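Local coordinates for protein putative silent information regulator 2 (Leishmania infantum, PDB 5OL0) that removes acetyl groups from lysines of proteins as a zinc-binding, NAD-dependent sirtuin and probably helps regulate gene expression, at residues 122-127 / 201-206; 219-224 / 229-234. All coordinates share one frame; numbering follows the deposited sequence.

Interaction 1 of 2, residues 122-127 / 201-206; sequences RCCTQN and FDALHH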
loop_
_atom_site.group_PDB
_atom_site.type_symbol
_atom_site.label_atom_id
_atom_site.label_comp_id
_atom_site.label_asym_id
_atom_site.label_seq_id
_atom_site.Cartn_x
_atom_site.Cartn_y
_atom_site.Cartn_z
ATOM N N ARG A 122 -10.639 -4.312 -6.745
ATOM C CA ARG A 122 -9.224 -4.670 -6.613
ATOM C C ARG A 122 -8.693 -3.894 -5.451
ATOM O O ARG A 122 -9.143 -2.776 -5.188
ATOM C CB ARG A 122 -8.447 -4.294 -7.884
ATOM C CG ARG A 122 -7.224 -5.176 -8.169
ATOM C CD ARG A 122 -7.713 -6.505 -8.765
ATOM N NE ARG A 122 -6.611 -7.456 -8.997
ATOM C CZ ARG A 122 -5.891 -7.520 -10.140
ATOM N NH1 ARG A 122 -6.099 -6.683 -11.148
ATOM N NH2 ARG A 122 -4.922 -8.408 -10.266
ATOM N N CYS A 123 -7.760 -4.496 -4.749
ATOM C CA CYS A 123 -7.005 -3.792 -3.740
ATOM C C CYS A 123 -5.573 -3.686 -4.258
ATOM O O CYS A 123 -4.945 -4.713 -4.564
ATOM C CB CYS A 123 -6.998 -4.565 -2.409
ATOM S SG CYS A 123 -5.955 -3.732 -1.167
ATOM N N CYS A 124 -5.058 -2.467 -4.348
ATOM C CA CYS A 124 -3.691 -2.242 -4.847
ATOM C C CYS A 124 -2.947 -1.547 -3.735
ATOM O O CYS A 124 -3.347 -0.454 -3.327
ATOM C CB CYS A 124 -3.738 -1.336 -6.054
ATOM S SG CYS A 124 -4.526 -2.052 -7.564
ATOM N N THR A 125 -1.861 -2.144 -3.274
ATOM C CA THR A 125 -1.101 -1.612 -2.134
ATOM C C THR A 125 0.319 -1.283 -2.570
ATOM O O THR A 125 0.925 -1.984 -3.337
ATOM C CB THR A 125 -1.081 -2.619 -0.974
ATOM O OG1 THR A 125 -0.361 -2.088 0.136
ATOM C CG2 THR A 125 -0.466 -4.003 -1.358
ATOM N N GLN A 126 0.829 -0.176 -2.116
ATOM C CA GLN A 126 2.214 0.139 -2.273
ATOM C C GLN A 126 3.033 -0.274 -1.035
ATOM O O GLN A 126 4.242 -0.191 -1.061
ATOM C CB GLN A 126 2.392 1.625 -2.586
ATOM C CG GLN A 126 1.947 2.652 -1.598
ATOM C CD GLN A 126 2.177 4.059 -2.155
ATOM O OE1 GLN A 126 3.234 4.377 -2.645
ATOM N NE2 GLN A 126 1.225 4.857 -2.082
ATOM N N ASN A 127 2.379 -0.803 -0.008
ATOM C CA ASN A 127 3.071 -1.297 1.167
ATOM C C ASN A 127 3.740 -2.651 0.846
ATOM O O ASN A 127 3.298 -3.437 -0.053
ATOM C CB ASN A 127 2.110 -1.426 2.343
ATOM C CG ASN A 127 1.622 -0.101 2.861
ATOM O OD1 ASN A 127 2.245 0.965 2.616
ATOM N ND2 ASN A 127 0.537 -0.152 3.672
ATOM N N PHE A 201 -0.046 -3.555 -13.782
ATOM C CA PHE A 201 -0.500 -3.001 -15.080
ATOM C C PHE A 201 -1.905 -3.466 -15.505
ATOM O O PHE A 201 -2.659 -2.700 -16.115
ATOM C CB PHE A 201 0.576 -3.248 -16.155
ATOM C CG PHE A 201 1.844 -2.510 -15.842
ATOM C CD1 PHE A 201 1.886 -1.134 -16.026
ATOM C CD2 PHE A 201 2.934 -3.163 -15.267
ATOM C CE1 PHE A 201 3.007 -0.409 -15.649
ATOM C CE2 PHE A 201 4.066 -2.449 -14.897
ATOM C CZ PHE A 201 4.098 -1.055 -15.095
ATOM N N ASP A 202 -2.240 -4.681 -15.108
ATOM C CA ASP A 202 -3.637 -5.225 -15.247
ATOM C C ASP A 202 -4.617 -4.317 -14.502
ATOM O O ASP A 202 -5.609 -3.835 -15.046
ATOM C CB ASP A 202 -3.649 -6.636 -14.653
ATOM C CG ASP A 202 -4.956 -7.354 -14.867
ATOM O OD1 ASP A 202 -5.180 -7.806 -15.999
ATOM O OD2 ASP A 202 -5.782 -7.429 -13.923
ATOM N N ALA A 203 -4.253 -3.996 -13.266
ATOM C CA ALA A 203 -5.072 -3.121 -12.483
ATOM C C ALA A 203 -5.170 -1.713 -13.067
ATOM O O ALA A 203 -6.233 -1.182 -13.164
ATOM C CB ALA A 203 -4.601 -3.112 -11.050
ATOM N N LEU A 204 -4.063 -1.148 -13.514
ATOM C CA LEU A 204 -4.081 0.211 -14.097
ATOM C C LEU A 204 -4.864 0.367 -15.401
ATOM O O LEU A 204 -5.550 1.379 -15.620
ATOM C CB LEU A 204 -2.641 0.657 -14.380
ATOM C CG LEU A 204 -2.428 2.102 -14.904
ATOM C CD1 LEU A 204 -2.726 3.088 -13.805
ATOM C CD2 LEU A 204 -0.997 2.294 -15.462
ATOM N N HIS A 205 -4.688 -0.608 -16.286
ATOM C CA HIS A 205 -5.287 -0.562 -17.612
ATOM C C HIS A 205 -6.689 -1.101 -17.594
ATOM O O HIS A 205 -7.473 -0.637 -18.371
ATOM C CB HIS A 205 -4.458 -1.392 -18.634
ATOM C CG HIS A 205 -3.081 -0.880 -18.818
ATOM N ND1 HIS A 205 -2.002 -1.712 -19.018
ATOM C CD2 HIS A 205 -2.582 0.376 -18.722
ATOM C CE1 HIS A 205 -0.906 -0.980 -19.106
ATOM N NE2 HIS A 205 -1.228 0.284 -18.908
ATOM N N HIS A 206 -6.984 -2.079 -16.725
ATOM C CA HIS A 206 -8.280 -2.797 -16.744
ATOM C C HIS A 206 -9.165 -2.535 -15.585
ATOM O O HIS A 206 -10.339 -2.498 -15.778
ATOM C CB HIS A 206 -8.086 -4.318 -16.865
ATOM C CG HIS A 206 -7.237 -4.698 -18.043
ATOM N ND1 HIS A 206 -6.310 -5.716 -17.990
ATOM C CD2 HIS A 206 -7.084 -4.114 -19.251
ATOM C CE1 HIS A 206 -5.682 -5.799 -19.148
ATOM N NE2 HIS A 206 -6.125 -4.843 -19.925
#

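Interaction 2 of 2, residues 219-224 / 229-234; sequences TSMQVH and LPCVVP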
loop_
_atom_site.group_PDB
_atom_site.type_symbol
_atom_site.label_atom_id
_atom_site.label_comp_id
_atom_site.label_asym_id
_atom_site.label_seq_id
_atom_site.Cartn_x
_atom_site.Cartn_y
_atom_site.Cartn_z
ATOM N N THR A 219 -1.843 6.815 1.378
ATOM C CA THR A 219 -0.840 6.752 0.328
ATOM C C THR A 219 -0.207 8.109 0.015
ATOM O O THR A 219 -0.834 9.145 0.197
ATOM C CB THR A 219 -1.424 6.281 -1.007
ATOM O OG1 THR A 219 -0.336 6.249 -1.935
ATOM C CG2 THR A 219 -2.370 7.311 -1.605
ATOM N N SER A 220 0.937 8.090 -0.658
ATOM C CA SER A 220 1.630 9.359 -0.933
ATOM C C SER A 220 1.255 10.114 -2.241
ATOM O O SER A 220 1.301 11.371 -2.275
ATOM C CB SER A 220 3.174 9.139 -0.859
ATOM O OG SER A 220 3.666 8.253 -1.850
ATOM N N MET A 221 0.986 9.389 -3.320
ATOM C CA MET A 221 1.008 10.030 -4.654
ATOM C C MET A 221 2.359 10.452 -5.148
ATOM O O MET A 221 2.426 11.148 -6.126
ATOM C CB MET A 221 0.145 11.324 -4.721
ATOM C CG MET A 221 -1.303 11.189 -4.303
ATOM S SD MET A 221 -2.172 10.078 -5.424
ATOM C CE MET A 221 -2.175 10.964 -7.013
ATOM N N GLN A 222 3.457 10.108 -4.496
ATOM C CA GLN A 222 4.742 10.560 -5.012
ATOM C C GLN A 222 5.608 9.426 -5.531
ATOM O O GLN A 222 6.742 9.682 -5.933
ATOM C CB GLN A 222 5.480 11.388 -3.939
ATOM C CG GLN A 222 4.610 12.573 -3.496
ATOM C CD GLN A 222 5.355 13.641 -2.753
ATOM O OE1 GLN A 222 5.901 13.376 -1.695
ATOM N NE2 GLN A 222 5.380 14.865 -3.307
ATOM N N VAL A 223 5.087 8.190 -5.537
ATOM C CA VAL A 223 5.783 7.045 -6.145
ATOM C C VAL A 223 5.049 6.512 -7.376
ATOM O O VAL A 223 3.862 6.176 -7.301
ATOM C CB VAL A 223 5.987 5.924 -5.099
ATOM C CG1 VAL A 223 6.657 4.734 -5.748
ATOM C CG2 VAL A 223 6.833 6.448 -3.951
ATOM N N HIS A 224 5.759 6.404 -8.502
ATOM C CA HIS A 224 5.185 6.179 -9.793
ATOM C C HIS A 224 5.694 4.888 -10.323
ATOM O O HIS A 224 6.771 4.493 -9.932
ATOM C CB HIS A 224 5.575 7.353 -10.717
ATOM C CG HIS A 224 5.283 8.672 -10.119
ATOM N ND1 HIS A 224 3.993 9.104 -9.901
ATOM C CD2 HIS A 224 6.101 9.638 -9.631
ATOM C CE1 HIS A 224 4.035 10.266 -9.279
ATOM N NE2 HIS A 224 5.298 10.619 -9.119
ATOM N N LEU A 229 -2.871 5.397 -10.566
ATOM C CA LEU A 229 -4.114 4.651 -10.431
ATOM C C LEU A 229 -5.365 5.521 -10.309
ATOM O O LEU A 229 -6.297 5.367 -11.078
ATOM C CB LEU A 229 -4.017 3.636 -9.277
ATOM C CG LEU A 229 -3.254 2.385 -9.655
ATOM C CD1 LEU A 229 -2.822 1.661 -8.397
ATOM C CD2 LEU A 229 -4.098 1.433 -10.529
ATOM N N PRO A 230 -5.389 6.456 -9.373
ATOM C CA PRO A 230 -6.605 7.248 -9.230
ATOM C C PRO A 230 -6.801 8.311 -10.285
ATOM O O PRO A 230 -7.891 8.927 -10.341
ATOM C CB PRO A 230 -6.401 7.927 -7.864
ATOM C CG PRO A 230 -4.927 8.022 -7.697
ATOM C CD PRO A 230 -4.371 6.816 -8.367
ATOM N N CYS A 231 -5.752 8.579 -11.067
ATOM C CA CYS A 231 -5.826 9.497 -12.205
ATOM C C CYS A 231 -6.563 8.940 -13.418
ATOM O O CYS A 231 -6.984 9.726 -14.250
ATOM C CB CYS A 231 -4.410 9.978 -12.610
ATOM S SG CYS A 231 -3.628 10.828 -11.179
ATOM N N VAL A 232 -6.660 7.620 -13.556
ATOM C CA VAL A 232 -7.223 6.961 -14.761
ATOM C C VAL A 232 -8.663 6.437 -14.507
ATOM O O VAL A 232 -9.287 5.941 -15.406
ATOM C CB VAL A 232 -6.337 5.824 -15.327
ATOM C CG1 VAL A 232 -4.956 6.335 -15.816
ATOM C CG2 VAL A 232 -6.093 4.735 -14.317
ATOM N N VAL A 233 -9.203 6.588 -13.304
ATOM C CA VAL A 233 -10.595 6.238 -13.069
ATOM C C VAL A 233 -11.472 7.269 -13.783
ATOM O O VAL A 233 -11.025 8.382 -14.019
ATOM C CB VAL A 233 -10.954 6.167 -11.574
ATOM C CG1 VAL A 233 -9.991 5.234 -10.871
ATOM C CG2 VAL A 233 -10.946 7.533 -10.919
ATOM N N PRO A 234 -12.727 6.922 -14.076
ATOM C CA PRO A 234 -13.603 7.895 -14.761
ATOM C C PRO A 234 -13.696 9.247 -14.003
ATOM O O PRO A 234 -13.723 9.290 -12.765
ATOM C CB PRO A 234 -14.941 7.173 -14.816
ATOM C CG PRO A 234 -14.598 5.700 -14.764
ATOM C CD PRO A 234 -13.376 5.606 -13.893
#

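Interaction 1 of 2, residues 122-127 / 201-206
Arg122 and Cys124, on strand 122-125, face Ala203 of helix 201-206, whose axis passes 10.0 Å from the strand axis at 123° between their N-to-C directions; the backbones come nearest where the CA atoms of Arg122 and Ala203 lie 7.4 Å apart. Both strand side chains that touch the helix come from alternate positions and so from one side of the sheet. Ala203 CB drops between them, 3.6 Å from Cys124 SG and 3.9 Å from Arg122 NH1. Cys124 can reach the methyl because its SG stands anti to the carbonyl carbon (chi1 -68°). Further out, Arg122 NH1 donates to Asp202 OD2 over 2.9 Å in a salt bridge. The bond is bent, 138° at the hydrogen, and the carboxylate oxygen sits tilted from the guanidinium plane while offering its anti lone pair. The planes are close to perpendicular, and the arginine meets one oxygen of Asp202, without a bidentate pairing. The same NH1 also makes a salt bridge to Asp207 at the end of helix 198-207, its stronger polar partner. Asp202 is gripped from its other oxygen too: His206 ND1, one turn along the helix, donates to OD1 from above the carboxylate plane at 3.1 Å. Within the sheet, backbone bonds join Arg122 and Cys124 to Val38 of the adjacent strand 36-40. At the far end of the strand, Gln126 and Asn127 belong to the probable NAD site of this Rossmann-type domain. Chemically the contact is graded, from a buried thiol-methyl pair to a partly exposed salt bridge, where two acids probably stabilise the charge of one arginine and a histidine probably helps fix the orientation of the Asp202 carboxylate.

Interaction 2 of 2, residues 219-224 / 229-234
Met221 meets Pro230 and Cys231 across a gap between two irregular backbones, whose nearest CA atoms, those of Met221 and Pro230, stay 9.3 Å apart. One side chain therefore bridges the distance. Its closely packed part is the thioether end lying against the proline ring: Met221 CE and SD each come to 4.1 Å from Pro230 CG, and the two side chains run past each other in opposite directions. The methionine folds back on itself, with bends of similar size about CB-CG (chi2 -64°) and CG-SD (chi3 -66°), which bring the terminal methyl round to the proline. Pro230 is buried, and its CG is the atom that touches. The looser side is Cys231, partly exposed, whose SG lies 4.4 Å from Met221 CE and adds only a fringe of apolar contact. Together the two segments bury just 82 Å², a light van der Waals touch. Met221 takes a positive phi, just after Ser220, whose OG accepts from Gln222 N at 3.2 Å in an almost straight bond (170°), an ST turn that shapes the loop. Thr219 and Ser220 probably bind NAD, as in a close relative, and His224 bonds through its backbone to the acetylated peptide, so the methionine springs from a loop that borders the bound peptide and probably the NAD site. Phe252 also packs on Met221, and Leu251 on Cys231. Pro230 in turn rests on Leu39 of strand 36-40, while its carbonyl oxygen accepts a hydrogen bond from Arg239, at the start of strand 239-242; next to it, Leu229 touches that same Leu39 as well as Phe200 and Leu204 of helix 198-207.

In the fold
After helix 21-30, strand 36-40 is the first strand of the parallel sheet and later neighbours both contacts. Interaction 1 opens on strand 120-125 and closes at helix 198-207, spanning 73 residues that include the zinc-binding cysteines Cys154, Cys157, Cys178 and Cys181. Strand 213-217 follows, and interaction 2 then closes a short loop of four residues before strand 239-242. The two are thus in series and neither nest nor cross, but they touch in space: Leu204 of interaction 1 packs on Leu229 and Val232 of interaction 2. Interaction 1 ties helix 198-207 to the Rossmann-type sheet, and interaction 2 holds the loop after strand 213-217 to itself, beside the probable NAD pocket.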